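Local coordinates for protein beta-galactosidase/beta-glucuronidase (PDB 6MVF) that binds flavin mononucleotide and is a gut-bacterial family 2 glycoside hydrolase that probably cleaves beta-glucuronides, at residues R88-V93 with N170-L175; K78-P83 with L165-N170; L94-D99 with S117-D122; G182-P187 with K200-N205. All coordinates share one frame; numbering follows the deposited sequence.

Interaction 1: R88-V93 with N170-L175; sequences RVYVEV and NAHFDL. With FMN (flavin mononucleotide), chain G.
Y90 and R88 lie on strand 88-93 of the sugar-binding beta-sandwich domain. They meet L175, H172 and N170 of 170-175, which carries D174 to the FMN site. L175 covers one face of the Y90 ring. Its CB sits 4.1 Å from the centroid of that ring, a CH-pi contact, and its CD1 packs on Y90 CD1. H172 packs near the hydroxyl end of this tyrosine, with H172 NE2 3.8 Å from Y90 OH. The rings meet obliquely, their planes at 73°. Y90 OH is hydrogen-bonded to D176, and H172 ND1 donates to P169 O. The R88 chain bends at chi2 and chi3, and its CD comes to the edge of the H172 ring, 4.0 Å from CE1. A water links R88 NH1, weakly, to N170 OD1, while R88 NH2 makes a salt bridge with D122. With an alanine at Y90, L175 would probably lose the ring face it covers and D176 its hydroxyl partner. D174 OD2 accepts a 2.9 Å bond from FMN N3, at an N-H...O angle of 154°. No hydrogen bond joins the segments directly, and D176, D122 and P169 hold the polar ends, so packing on Y90 carries the contact, next to flavin-binding D174.

Interaction 2: K78-P83 with L165-N170; sequences KKPVQP and LISVPN
P80 and Q82 of the loop 78-83 lie over L165 and S167 of strand 163-168 in the sugar-binding domain. The two segments run in roughly the same direction, but they are joined by side chains and not by backbone pairing. The apolar part is led by P80. Its ring carbon CD touches L165 CD2 at 3.6 Å. P80 CB rests on S167 CB, 3.7 Å away. V89 of the neighbouring strand also packs against P80 and L165. The polar part belongs to Q82. Its chain turns sharply at chi2 (-88°), which brings the amide down to the strand. Q82 NE2 donates to S167 OG at 2.9 Å, with an N-H...O angle of 154°. The hydroxyl lies 17° out of the amide plane. The rotation of the S167 side chain turns OG toward this amide. Q82 NE2 also donates to M24 O, and Q82 OE1 comes 4.2 Å from P169 CG. A leucine at this position would probably leave both S167 OG and M24 O without this donor. One amide nitrogen therefore ties the loop to the strand and to the N-terminal segment, beside an apolar patch at P80.

Interaction 3: L94-D99 with S117-D122; sequences LAAALD and SIFRAD
L94 and I118 lie side by side, pointing the same way, where strand 88-93 ends and strand 119-122 is about to begin. From CB of I118 the longer branch leaves with CG1 anti to the carbonyl carbon (chi1 -63°), which sets it against L94. I118 CG1 meets L94 O at 3.6 Å and L94 CD2 at 3.8 Å. At the tip, I118 CD1 approaches the same methyl, L94 CD2, at 4.1 Å. A second apolar contact lies further along. A96 CB sits at the edge of the F119 ring, near its plane, 3.8 Å from CE1. The ring of F119 is also stacked with H112 of strand 107-113. Close to the A96-F119 contact a water joins the backbones. It accepts from A96 N at 2.9 Å and donates to S117 O at 3.0 Å. S117 OG bonds to E380, and I118 O to Q384, both on helix 368-385, which also carries the FMN-binding K379. The segments share no direct hydrogen bond, so their polar link here is the water, and methyl and aromatic packing does the rest.

Interaction 4: G182-P187 with K200-N205; sequences GIMVTP and KSFVTN. With FMN (flavin mononucleotide), chain G.
Strands 183-189 and 195-204 form an antiparallel beta hairpin in the second family 2 domain, and here they pair side by side. M184 and K200 are a hydrogen-bonded pair. M184 N donates to K200 O at 2.8 Å, almost straight at 172°. K200 N returns a bond to M184 O at 3.0 Å. I183 and S201 form the adjacent non-hydrogen-bonded pair, their CA atoms 4.1 Å apart. Beyond them F202 N donates to G182 O at 3.1 Å, a more bent bond at 137°. G182 has a positive phi at which a side chain would jam against the preceding carbonyl, so glycine suits the turn into the strand.

On one face of the hairpin I183 packs beside S201, whose OG bonds to Y214. The other face bears M184 and K200, lying alongside each other with M184 CG 3.9 Å from K200 CB. M184 CG sits between its backbone N and carbonyl carbon (chi1 65°), and the chain then reaches the flavin. F202 joins it there. The F202 ring lies nearly parallel to the isoalloxazine and covers part of one face, with CE2 3.4 Å from FMN N5. M184 SD comes to the edge of the F202 ring, 4.3 Å from CZ. The two side chains therefore cover the same face of the flavin, F202 over the pyrimidine and central rings and M184 over the dimethylbenzene ring. M184 SD stands 3.7 Å from FMN C8, and its CE methyl reaches toward the flavin methyl C8M.

In the fold
Interactions 1, 2 and 3 share one antiparallel sheet of the sugar-binding domain, in which strand 88-93 lies between strands 163-168 and 119-122. Interaction 1 is about 9 Å from interaction 2 and about 14 Å from interaction 3, centre to centre. The salt bridges E92-R120 and R88-D122 tie interactions 1 and 3. Along the chain interactions 1 and 2 cross, and interaction 3 falls within the span of both. Interaction 4 comes last, in the next domain, also about 14 Å from interaction 1. Strand 172-173 pairs with strand 195-204 there, so residues 170-175 bridge the two domains. Both sides contribute to the FMN site, D174 from interaction 1 and M184 and F202 from interaction 4.

Interaction 1: R88-V93 with N170-L175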
# COMPACT_ATOMS: atom_id res chain seq x y z
N ARG A 88 -27.61 7.88 18.32
CA ARG A 88 -27.21 9.22 18.72
C ARG A 88 -26.14 9.72 17.76
O ARG A 88 -25.39 8.93 17.17
CB ARG A 88 -26.71 9.23 20.17
CG ARG A 88 -27.68 8.51 21.10
CD ARG A 88 -27.70 9.08 22.50
NE ARG A 88 -28.04 10.50 22.54
CZ ARG A 88 -29.27 10.97 22.33
NH1 ARG A 88 -30.26 10.15 22.05
NH2 ARG A 88 -29.49 12.27 22.41
N VAL A 89 -26.10 11.04 17.59
CA VAL A 89 -25.19 11.69 16.67
C VAL A 89 -24.42 12.75 17.43
O VAL A 89 -25.02 13.54 18.17
CB VAL A 89 -25.93 12.32 15.47
CG1 VAL A 89 -24.93 12.93 14.48
CG2 VAL A 89 -26.85 11.27 14.82
N TYR A 90 -23.10 12.76 17.26
CA TYR A 90 -22.23 13.72 17.93
C TYR A 90 -21.35 14.38 16.88
O TYR A 90 -20.89 13.71 15.95
CB TYR A 90 -21.36 13.03 18.99
CG TYR A 90 -22.02 12.78 20.33
CD1 TYR A 90 -22.89 11.70 20.53
CD2 TYR A 90 -21.73 13.59 21.42
CE1 TYR A 90 -23.49 11.48 21.78
CE2 TYR A 90 -22.31 13.36 22.67
CZ TYR A 90 -23.18 12.32 22.85
OH TYR A 90 -23.74 12.14 24.11
N VAL A 91 -21.11 15.68 17.02
CA VAL A 91 -20.07 16.35 16.25
C VAL A 91 -18.87 16.51 17.16
O VAL A 91 -19.00 16.85 18.34
CB VAL A 91 -20.53 17.71 15.67
CG1 VAL A 91 -21.03 18.64 16.74
CG2 VAL A 91 -19.39 18.36 14.95
N GLU A 92 -17.68 16.21 16.63
CA GLU A 92 -16.43 16.27 17.37
C GLU A 92 -15.49 17.23 16.64
O GLU A 92 -15.07 16.95 15.52
CB GLU A 92 -15.83 14.88 17.51
CG GLU A 92 -14.40 14.85 17.99
CD GLU A 92 -13.90 13.42 18.17
OE1 GLU A 92 -14.10 12.85 19.28
OE2 GLU A 92 -13.30 12.87 17.20
N VAL A 93 -15.18 18.36 17.28
CA VAL A 93 -14.19 19.32 16.79
C VAL A 93 -12.88 19.03 17.51
O VAL A 93 -12.83 19.01 18.74
CB VAL A 93 -14.64 20.77 17.05
CG1 VAL A 93 -13.56 21.75 16.59
CG2 VAL A 93 -15.98 21.06 16.37
N ASN A 170 -27.65 4.04 21.78
CA ASN A 170 -28.10 4.81 22.94
C ASN A 170 -27.21 4.56 24.15
O ASN A 170 -26.86 5.49 24.88
CB ASN A 170 -29.56 4.50 23.24
CG ASN A 170 -30.10 5.35 24.38
OD1 ASN A 170 -30.16 6.57 24.28
ND2 ASN A 170 -30.49 4.70 25.47
N ALA A 171 -26.85 3.30 24.40
CA ALA A 171 -25.85 2.97 25.40
C ALA A 171 -24.49 2.92 24.72
O ALA A 171 -24.31 2.20 23.73
CB ALA A 171 -26.18 1.64 26.08
N HIS A 172 -23.54 3.70 25.23
CA HIS A 172 -22.25 3.93 24.59
C HIS A 172 -21.32 4.55 25.62
O HIS A 172 -21.76 5.22 26.55
CB HIS A 172 -22.39 4.86 23.37
CG HIS A 172 -22.81 6.26 23.70
ND1 HIS A 172 -24.12 6.68 23.63
CD2 HIS A 172 -22.09 7.34 24.09
CE1 HIS A 172 -24.19 7.96 23.97
NE2 HIS A 172 -22.97 8.38 24.25
N PHE A 173 -20.02 4.36 25.41
CA PHE A 173 -19.01 4.99 26.25
C PHE A 173 -19.06 6.51 26.13
O PHE A 173 -19.26 7.07 25.04
CB PHE A 173 -17.61 4.48 25.89
CG PHE A 173 -17.40 3.01 26.14
CD1 PHE A 173 -17.25 2.52 27.44
CD2 PHE A 173 -17.30 2.12 25.07
CE1 PHE A 173 -17.05 1.18 27.68
CE2 PHE A 173 -17.08 0.77 25.29
CZ PHE A 173 -16.95 0.29 26.60
N ASP A 174 -18.80 7.18 27.26
CA ASP A 174 -19.05 8.61 27.44
C ASP A 174 -18.29 9.44 26.43
O ASP A 174 -17.06 9.35 26.32
CB ASP A 174 -18.68 9.02 28.87
CG ASP A 174 -19.28 10.37 29.30
OD1 ASP A 174 -19.83 11.09 28.45
OD2 ASP A 174 -19.21 10.70 30.50
N LEU A 175 -19.03 10.28 25.70
CA LEU A 175 -18.50 11.22 24.72
C LEU A 175 -18.61 12.66 25.18
O LEU A 175 -18.14 13.58 24.48
CB LEU A 175 -19.26 11.05 23.39
CG LEU A 175 -18.96 9.78 22.60
CD1 LEU A 175 -20.17 9.26 21.80
CD2 LEU A 175 -17.81 10.09 21.67
N1 FMN G . -16.35 11.11 34.29
C2 FMN G . -17.19 10.86 33.29
O2 FMN G . -18.41 10.87 33.46
N3 FMN G . -16.79 10.60 32.07
C4 FMN G . -15.54 10.55 31.73
O4 FMN G . -15.17 10.31 30.59
C4A FMN G . -14.58 10.79 32.75
N5 FMN G . -13.32 10.76 32.41
C5A FMN G . -12.38 10.97 33.31
C6 FMN G . -11.06 10.92 32.92
C7 FMN G . -10.08 11.13 33.81
C7M FMN G . -8.67 11.08 33.38
C8 FMN G . -10.43 11.44 35.20
C8M FMN G . -9.35 11.69 36.19
C9 FMN G . -11.75 11.48 35.58
C9A FMN G . -12.75 11.25 34.69
N10 FMN G . -14.08 11.33 35.07
C10 FMN G . -15.04 11.09 34.09
C1' FMN G . -14.34 11.59 36.48
C2' FMN G . -15.02 12.84 36.97
O2' FMN G . -13.94 13.71 37.13
C3' FMN G . -15.62 12.68 38.36
O3' FMN G . -15.80 11.31 38.64
C4' FMN G . -16.99 13.29 38.52
O4' FMN G . -17.72 12.96 37.35
C5' FMN G . -16.99 14.80 38.78
O5' FMN G . -17.20 15.53 37.58
P FMN G . -16.91 17.08 37.43
O1P FMN G . -17.93 17.48 36.44
O2P FMN G . -17.08 17.64 38.82
O3P FMN G . -15.52 17.30 36.96
O HOH W 1 -31.78 7.70 22.24

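Interaction 2: K78-P83 with L165-N170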
# COMPACT_ATOMS: atom_id res chain seq x y z
N LYS A 78 -24.94 14.18 5.82
CA LYS A 78 -26.08 13.28 5.93
C LYS A 78 -26.14 12.74 7.34
O LYS A 78 -25.11 12.48 7.96
CB LYS A 78 -25.98 12.13 4.93
CG LYS A 78 -25.93 12.58 3.49
CD LYS A 78 -26.97 11.86 2.63
CE LYS A 78 -27.60 12.79 1.58
NZ LYS A 78 -26.57 13.54 0.80
N LYS A 79 -27.35 12.61 7.85
CA LYS A 79 -27.54 12.10 9.20
C LYS A 79 -27.13 10.63 9.22
O LYS A 79 -27.66 9.85 8.43
CB LYS A 79 -29.00 12.29 9.62
CG LYS A 79 -29.37 11.77 11.01
CD LYS A 79 -30.85 11.37 11.02
CE LYS A 79 -31.26 10.64 12.29
NZ LYS A 79 -31.31 11.53 13.49
N PRO A 80 -26.18 10.22 10.06
CA PRO A 80 -25.86 8.80 10.16
C PRO A 80 -27.01 8.01 10.77
O PRO A 80 -27.78 8.52 11.59
CB PRO A 80 -24.62 8.76 11.05
CG PRO A 80 -24.56 10.09 11.73
CD PRO A 80 -25.24 11.07 10.82
N VAL A 81 -27.09 6.74 10.37
CA VAL A 81 -28.20 5.85 10.70
C VAL A 81 -27.67 4.64 11.45
O VAL A 81 -26.69 4.02 11.02
CB VAL A 81 -28.94 5.41 9.42
CG1 VAL A 81 -29.72 4.13 9.67
CG2 VAL A 81 -29.84 6.53 8.93
N GLN A 82 -28.32 4.29 12.57
CA GLN A 82 -27.95 3.09 13.28
C GLN A 82 -28.96 1.97 13.01
O GLN A 82 -30.16 2.25 12.86
CB GLN A 82 -27.86 3.34 14.79
CG GLN A 82 -26.61 4.14 15.19
CD GLN A 82 -25.38 3.26 15.46
OE1 GLN A 82 -25.51 2.05 15.70
NE2 GLN A 82 -24.20 3.87 15.45
N PRO A 83 -28.50 0.72 12.92
CA PRO A 83 -29.44 -0.39 12.68
C PRO A 83 -30.54 -0.49 13.73
O PRO A 83 -31.68 -0.86 13.39
CB PRO A 83 -28.53 -1.63 12.72
CG PRO A 83 -27.34 -1.19 13.53
CD PRO A 83 -27.13 0.24 13.14
N LEU A 165 -17.75 13.34 12.76
CA LEU A 165 -19.11 12.94 13.10
C LEU A 165 -19.04 11.56 13.75
O LEU A 165 -18.37 10.67 13.23
CB LEU A 165 -19.98 12.92 11.86
CG LEU A 165 -21.48 13.11 11.94
CD1 LEU A 165 -21.78 14.51 12.44
CD2 LEU A 165 -22.09 12.88 10.57
N ILE A 166 -19.72 11.39 14.89
CA ILE A 166 -19.71 10.13 15.62
C ILE A 166 -21.15 9.61 15.74
O ILE A 166 -22.03 10.32 16.25
CB ILE A 166 -19.05 10.26 17.00
CG1 ILE A 166 -17.62 10.79 16.85
CG2 ILE A 166 -19.07 8.91 17.71
CD1 ILE A 166 -16.90 11.04 18.17
N SER A 167 -21.38 8.38 15.29
CA SER A 167 -22.65 7.70 15.39
C SER A 167 -22.50 6.54 16.37
O SER A 167 -21.60 5.71 16.21
CB SER A 167 -23.08 7.19 14.01
OG SER A 167 -24.24 6.39 14.09
N VAL A 168 -23.35 6.49 17.40
CA VAL A 168 -23.28 5.46 18.44
C VAL A 168 -24.68 5.02 18.81
O VAL A 168 -25.67 5.72 18.53
CB VAL A 168 -22.54 5.96 19.70
CG1 VAL A 168 -21.02 6.13 19.44
CG2 VAL A 168 -23.17 7.23 20.24
N PRO A 169 -24.81 3.85 19.45
CA PRO A 169 -26.12 3.45 19.99
C PRO A 169 -26.46 4.27 21.22
O PRO A 169 -25.64 5.08 21.68
CB PRO A 169 -25.94 1.97 20.36
CG PRO A 169 -24.62 1.57 19.80
CD PRO A 169 -23.80 2.81 19.70
N ASN A 170 -27.65 4.04 21.78
CA ASN A 170 -28.10 4.81 22.94
C ASN A 170 -27.21 4.56 24.15
O ASN A 170 -26.86 5.49 24.88
CB ASN A 170 -29.56 4.50 23.24
CG ASN A 170 -30.10 5.35 24.38
OD1 ASN A 170 -30.16 6.57 24.28
ND2 ASN A 170 -30.49 4.70 25.47

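Interaction 3: L94-D99 with S117-D122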
# COMPACT_ATOMS: atom_id res chain seq x y z
N LEU A 94 -11.80 18.80 16.75
CA LEU A 94 -10.56 18.39 17.39
C LEU A 94 -9.76 19.58 17.91
O LEU A 94 -8.85 19.38 18.73
CB LEU A 94 -9.70 17.54 16.44
CG LEU A 94 -10.35 16.22 15.98
CD1 LEU A 94 -9.57 15.51 14.85
CD2 LEU A 94 -10.60 15.29 17.16
N ALA A 95 -10.08 20.79 17.44
CA ALA A 95 -9.59 22.07 17.95
C ALA A 95 -10.20 23.22 17.16
O ALA A 95 -10.36 23.14 15.93
CB ALA A 95 -8.05 22.15 17.92
N ALA A 96 -10.55 24.30 17.84
CA ALA A 96 -11.09 25.49 17.19
C ALA A 96 -10.42 26.70 17.82
O ALA A 96 -10.75 27.08 18.95
CB ALA A 96 -12.62 25.55 17.31
N ALA A 97 -9.51 27.32 17.08
CA ALA A 97 -8.68 28.39 17.63
C ALA A 97 -9.32 29.73 17.30
O ALA A 97 -9.42 30.08 16.12
CB ALA A 97 -7.27 28.29 17.04
N LEU A 98 -9.74 30.49 18.33
CA LEU A 98 -9.56 30.23 19.76
C LEU A 98 -10.86 29.95 20.51
O LEU A 98 -10.86 29.44 21.63
CB LEU A 98 -8.91 31.43 20.42
CG LEU A 98 -7.52 31.78 19.94
CD1 LEU A 98 -7.07 33.07 20.60
CD2 LEU A 98 -6.57 30.62 20.25
N ASP A 99 -11.98 30.31 19.88
CA ASP A 99 -13.30 30.39 20.49
C ASP A 99 -14.29 29.96 19.43
O ASP A 99 -14.14 30.34 18.27
CB ASP A 99 -13.58 31.83 20.95
CG ASP A 99 -14.74 31.92 21.93
OD1 ASP A 99 -15.39 30.89 22.21
OD2 ASP A 99 -15.01 33.05 22.43
N SER A 117 -7.97 22.03 22.34
CA SER A 117 -8.51 20.81 22.91
C SER A 117 -9.79 20.39 22.18
O SER A 117 -10.49 21.21 21.58
CB SER A 117 -8.78 20.95 24.42
OG SER A 117 -9.29 22.21 24.75
N ILE A 118 -10.04 19.08 22.22
CA ILE A 118 -11.21 18.48 21.59
C ILE A 118 -12.45 18.90 22.37
O ILE A 118 -12.44 18.96 23.60
CB ILE A 118 -11.05 16.94 21.56
CG1 ILE A 118 -9.86 16.54 20.71
CG2 ILE A 118 -12.31 16.23 21.06
CD1 ILE A 118 -9.35 15.15 21.03
N PHE A 119 -13.53 19.20 21.65
CA PHE A 119 -14.81 19.33 22.31
C PHE A 119 -15.88 18.70 21.42
O PHE A 119 -15.72 18.64 20.19
CB PHE A 119 -15.13 20.79 22.65
CG PHE A 119 -15.18 21.69 21.46
CD1 PHE A 119 -14.03 22.29 20.97
CD2 PHE A 119 -16.39 21.97 20.84
CE1 PHE A 119 -14.09 23.14 19.87
CE2 PHE A 119 -16.45 22.81 19.75
CZ PHE A 119 -15.31 23.39 19.26
N ARG A 120 -16.93 18.18 22.06
CA ARG A 120 -17.99 17.45 21.37
C ARG A 120 -19.36 18.01 21.73
O ARG A 120 -19.51 18.76 22.71
CB ARG A 120 -17.97 15.95 21.69
CG ARG A 120 -16.63 15.32 21.50
CD ARG A 120 -16.73 13.81 21.51
NE ARG A 120 -15.40 13.21 21.55
CZ ARG A 120 -14.81 12.78 22.66
NH1 ARG A 120 -15.42 12.88 23.84
NH2 ARG A 120 -13.59 12.26 22.58
N ALA A 121 -20.35 17.62 20.94
CA ALA A 121 -21.73 18.07 21.13
C ALA A 121 -22.70 17.00 20.62
O ALA A 121 -22.56 16.52 19.49
CB ALA A 121 -21.97 19.40 20.41
N ASP A 122 -23.68 16.64 21.46
CA ASP A 122 -24.75 15.72 21.08
C ASP A 122 -25.74 16.47 20.19
O ASP A 122 -26.57 17.23 20.67
CB ASP A 122 -25.39 15.15 22.34
CG ASP A 122 -26.50 14.12 22.06
OD1 ASP A 122 -26.84 13.88 20.88
OD2 ASP A 122 -27.03 13.55 23.04
O HOH W 2 -10.14 24.03 20.67

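Interaction 4: G182-P187 with K200-N205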
# COMPACT_ATOMS: atom_id res chain seq x y z
N GLY A 182 -13.31 8.36 27.21
CA GLY A 182 -14.22 7.43 27.84
C GLY A 182 -13.56 6.35 28.67
O GLY A 182 -14.26 5.51 29.23
N ILE A 183 -12.24 6.35 28.76
CA ILE A 183 -11.52 5.33 29.51
C ILE A 183 -10.23 5.95 30.06
O ILE A 183 -9.57 6.74 29.38
CB ILE A 183 -11.26 4.09 28.63
CG1 ILE A 183 -10.72 2.92 29.44
CG2 ILE A 183 -10.33 4.42 27.48
CD1 ILE A 183 -10.73 1.62 28.68
N MET A 184 -9.92 5.63 31.31
CA MET A 184 -8.65 6.01 31.91
C MET A 184 -7.91 4.77 32.39
O MET A 184 -8.51 3.81 32.90
CB MET A 184 -8.85 7.02 33.04
CG MET A 184 -9.61 6.50 34.22
SD MET A 184 -9.84 7.80 35.43
CE MET A 184 -8.15 8.18 35.92
N VAL A 185 -6.59 4.77 32.19
CA VAL A 185 -5.76 3.59 32.41
C VAL A 185 -4.54 4.03 33.19
O VAL A 185 -3.76 4.86 32.71
CB VAL A 185 -5.35 2.91 31.09
CG1 VAL A 185 -4.60 1.62 31.37
CG2 VAL A 185 -6.58 2.66 30.17
N THR A 186 -4.35 3.45 34.37
CA THR A 186 -3.15 3.71 35.15
C THR A 186 -2.31 2.45 35.22
O THR A 186 -2.62 1.53 35.99
CB THR A 186 -3.53 4.18 36.56
OG1 THR A 186 -4.42 5.31 36.46
CG2 THR A 186 -2.30 4.57 37.35
N PRO A 187 -1.27 2.33 34.41
CA PRO A 187 -0.39 1.15 34.48
C PRO A 187 0.73 1.36 35.49
O PRO A 187 1.36 2.41 35.55
CB PRO A 187 0.18 1.05 33.06
CG PRO A 187 -0.62 2.06 32.21
CD PRO A 187 -1.04 3.11 33.18
N LYS A 200 -10.64 2.48 34.49
CA LYS A 200 -12.04 2.88 34.64
C LYS A 200 -12.56 3.38 33.31
O LYS A 200 -11.90 4.19 32.64
CB LYS A 200 -12.21 3.94 35.73
CG LYS A 200 -13.68 4.24 36.09
CD LYS A 200 -13.84 4.48 37.60
CE LYS A 200 -15.16 5.16 37.97
NZ LYS A 200 -14.92 6.55 38.51
N SER A 201 -13.73 2.91 32.91
CA SER A 201 -14.43 3.44 31.75
C SER A 201 -15.76 4.03 32.21
O SER A 201 -16.19 3.82 33.35
CB SER A 201 -14.64 2.37 30.68
OG SER A 201 -15.43 1.30 31.16
N PHE A 202 -16.41 4.76 31.32
CA PHE A 202 -17.59 5.55 31.69
C PHE A 202 -18.66 5.34 30.64
O PHE A 202 -18.45 5.64 29.46
CB PHE A 202 -17.23 7.02 31.82
CG PHE A 202 -16.11 7.27 32.79
CD1 PHE A 202 -16.37 7.39 34.15
CD2 PHE A 202 -14.80 7.34 32.36
CE1 PHE A 202 -15.35 7.58 35.06
CE2 PHE A 202 -13.77 7.54 33.26
CZ PHE A 202 -14.05 7.66 34.61
N VAL A 203 -19.81 4.83 31.06
CA VAL A 203 -20.87 4.44 30.15
C VAL A 203 -22.04 5.40 30.32
O VAL A 203 -22.54 5.61 31.43
CB VAL A 203 -21.30 2.98 30.39
CG1 VAL A 203 -22.29 2.54 29.31
CG2 VAL A 203 -20.06 2.07 30.42
N THR A 204 -22.45 6.00 29.20
CA THR A 204 -23.69 6.77 29.12
C THR A 204 -24.85 5.79 28.94
O THR A 204 -24.80 4.92 28.07
CB THR A 204 -23.63 7.75 27.94
OG1 THR A 204 -22.54 8.66 28.12
CG2 THR A 204 -24.95 8.54 27.78
N ASN A 205 -25.87 5.95 29.76
CA ASN A 205 -27.03 5.06 29.83
C ASN A 205 -26.66 3.61 30.10
O ASN A 205 -27.10 2.72 29.37
CB ASN A 205 -27.83 5.14 28.53
CG ASN A 205 -28.35 6.52 28.28
OD1 ASN A 205 -28.90 7.16 29.19
ND2 ASN A 205 -28.16 7.01 27.06
N1 FMN G . -16.35 11.11 34.29
C2 FMN G . -17.19 10.86 33.29
O2 FMN G . -18.41 10.87 33.46
N3 FMN G . -16.79 10.60 32.07
C4 FMN G . -15.54 10.55 31.73
O4 FMN G . -15.17 10.31 30.59
C4A FMN G . -14.58 10.79 32.75
N5 FMN G . -13.32 10.76 32.41
C5A FMN G . -12.38 10.97 33.31
C6 FMN G . -11.06 10.92 32.92
C7 FMN G . -10.08 11.13 33.81
C7M FMN G . -8.67 11.08 33.38
C8 FMN G . -10.43 11.44 35.20
C8M FMN G . -9.35 11.69 36.19
C9 FMN G . -11.75 11.48 35.58
C9A FMN G . -12.75 11.25 34.69
N10 FMN G . -14.08 11.33 35.07
C10 FMN G . -15.04 11.09 34.09
C1' FMN G . -14.34 11.59 36.48
C2' FMN G . -15.02 12.84 36.97
O2' FMN G . -13.94 13.71 37.13
C3' FMN G . -15.62 12.68 38.36
O3' FMN G . -15.80 11.31 38.64
C4' FMN G . -16.99 13.29 38.52
O4' FMN G . -17.72 12.96 37.35
C5' FMN G . -16.99 14.80 38.78
O5' FMN G . -17.20 15.53 37.58
P FMN G . -16.91 17.08 37.43
O1P FMN G . -17.93 17.48 36.44
O2P FMN G . -17.08 17.64 38.82
O3P FMN G . -15.52 17.30 36.96